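Local coordinates for transaminase (Bacillus megaterium, PDB 5G0A), which catalyses PLP-dependent, S-selective transfer of an amino group between an amine and a carbonyl compound as a class-III omega-transaminase, at the interface of chains A and B. Sequence-based numbering; all coordinates share one arbitrary frame. Chains: chain A/B, Transaminase.

The interface of chains A and B. Residues chain A 197-198, 206, 214, 218; chain B 197-198, 206, 214, 218.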
# COMPACT_ATOMS: atom_id res chain seq x y z
N MET A 197 -2.31 27.24 -9.04
CA MET A 197 -2.01 26.79 -7.66
C MET A 197 -2.13 27.94 -6.66
O MET A 197 -2.88 27.87 -5.69
CB MET A 197 -0.60 26.20 -7.58
CG MET A 197 -0.18 25.73 -6.20
SD MET A 197 1.55 25.24 -6.12
CE MET A 197 1.60 24.46 -4.51
N PHE A 198 -1.34 28.97 -6.92
CA PHE A 198 -1.42 30.22 -6.21
C PHE A 198 -1.14 31.28 -7.27
O PHE A 198 -0.30 31.07 -8.17
CB PHE A 198 -0.37 30.30 -5.09
CG PHE A 198 -0.63 29.37 -3.94
CD1 PHE A 198 -1.81 29.47 -3.20
CD2 PHE A 198 0.31 28.42 -3.57
CE1 PHE A 198 -2.05 28.61 -2.14
CE2 PHE A 198 0.08 27.57 -2.49
CZ PHE A 198 -1.10 27.66 -1.77
N LEU A 206 2.46 33.06 -11.14
CA LEU A 206 3.80 33.02 -10.59
C LEU A 206 4.64 32.15 -11.53
O LEU A 206 4.38 30.94 -11.65
CB LEU A 206 3.79 32.46 -9.17
CG LEU A 206 2.78 33.13 -8.21
CD1 LEU A 206 2.82 32.54 -6.82
CD2 LEU A 206 2.99 34.63 -8.14
N LEU A 214 4.36 28.11 -11.54
CA LEU A 214 4.55 27.51 -10.21
C LEU A 214 3.99 26.07 -10.09
O LEU A 214 4.65 25.20 -9.56
CB LEU A 214 3.94 28.41 -9.12
CG LEU A 214 3.77 27.83 -7.70
CD1 LEU A 214 5.10 27.34 -7.15
CD2 LEU A 214 3.13 28.84 -6.74
N TYR A 218 6.48 22.95 -9.39
CA TYR A 218 6.30 22.11 -8.21
C TYR A 218 6.06 20.61 -8.58
O TYR A 218 6.56 19.69 -7.90
CB TYR A 218 5.14 22.64 -7.37
CG TYR A 218 5.08 21.95 -6.03
CD1 TYR A 218 5.89 22.36 -4.98
CD2 TYR A 218 4.25 20.84 -5.84
CE1 TYR A 218 5.85 21.70 -3.75
CE2 TYR A 218 4.20 20.19 -4.64
CZ TYR A 218 4.99 20.61 -3.59
OH TYR A 218 4.93 19.93 -2.40
N MET B 197 10.10 26.49 -0.15
CA MET B 197 9.42 26.55 -1.42
C MET B 197 8.59 27.83 -1.40
O MET B 197 8.16 28.29 -0.34
CB MET B 197 8.52 25.31 -1.57
CG MET B 197 7.80 25.17 -2.91
SD MET B 197 8.71 24.20 -4.12
CE MET B 197 8.12 24.96 -5.63
N PHE B 198 8.35 28.40 -2.57
CA PHE B 198 7.55 29.62 -2.70
C PHE B 198 8.35 30.85 -2.26
O PHE B 198 8.03 31.50 -1.25
CB PHE B 198 6.21 29.52 -1.95
CG PHE B 198 5.42 28.27 -2.26
CD1 PHE B 198 4.82 28.09 -3.49
CD2 PHE B 198 5.28 27.27 -1.30
CE1 PHE B 198 4.11 26.93 -3.77
CE2 PHE B 198 4.55 26.12 -1.57
CZ PHE B 198 3.97 25.95 -2.80
N LEU B 206 6.83 33.79 0.11
CA LEU B 206 5.52 34.28 -0.32
C LEU B 206 4.35 33.90 0.60
O LEU B 206 4.29 32.78 1.13
CB LEU B 206 5.24 33.76 -1.72
CG LEU B 206 6.28 34.06 -2.80
CD1 LEU B 206 5.96 33.26 -4.04
CD2 LEU B 206 6.33 35.56 -3.09
N LEU B 214 2.54 30.41 1.71
CA LEU B 214 2.01 29.53 0.67
C LEU B 214 2.32 28.05 0.93
O LEU B 214 1.54 27.19 0.57
CB LEU B 214 2.49 29.95 -0.73
CG LEU B 214 2.02 31.32 -1.26
CD1 LEU B 214 2.46 31.56 -2.70
CD2 LEU B 214 0.51 31.45 -1.14
N TYR B 218 -0.80 25.50 1.28
CA TYR B 218 -0.89 24.31 0.46
C TYR B 218 -0.95 23.01 1.29
O TYR B 218 -1.71 22.09 0.96
CB TYR B 218 0.22 24.25 -0.59
CG TYR B 218 -0.09 23.14 -1.55
CD1 TYR B 218 -1.25 23.17 -2.33
CD2 TYR B 218 0.72 22.00 -1.62
CE1 TYR B 218 -1.56 22.12 -3.18
CE2 TYR B 218 0.41 20.96 -2.48
CZ TYR B 218 -0.73 21.03 -3.25
OH TYR B 218 -1.06 20.00 -4.09
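Around the two-fold axis, the loops with A:Met197, A:Phe198 and A:Leu206 and their B counterparts pack on each other and on the first turns of the partner's helix 214-226. The A:Phe198 ring lies against B:Leu214, whose CD2 methyl sits over the ring centre, 3.7 Å from the centroid, in a CH-pi contact; CB and the CD1 methyl of B:Leu214 also reach this phenyl ring. The backbone N of B:Tyr218 lies in plane at the ring's edge. The twin contact is built differently: B:Phe198 turns its edge to A:Leu214 CD2 and A:Met197 SD, both in plane, while A:Leu214 CD1, off to one side of that plane, is 3.5 Å from CE1 of B:Phe198. B:Met197 CG and B:Leu214 CB of its own chain cover the two faces of B:Phe198. A:Met197, extended beyond CG (chi2 -172°), lays its CE methyl over the B:Tyr218 ring, offset toward the rim and 3.8 Å from the centroid; the same methyl abuts B:Phe198 CZ at 3.3 Å. B:Met197 instead bends at chi2 (92°), bringing SD to the edge of A:Tyr218, in plane and 3.5 Å from CD1. At the flank, the CD1 methyls of A:Leu206 and B:Leu206 face each other at 4.3 Å. The 197-198 backbone and the Leu214 and Met197 side chains differ between chains, breaking the two-fold locally. This apolar cluster helps join two subunits of the four-copy assembly, possibly linking dimers into a tetramer; the coordinates alone do not show whether it matters in solution.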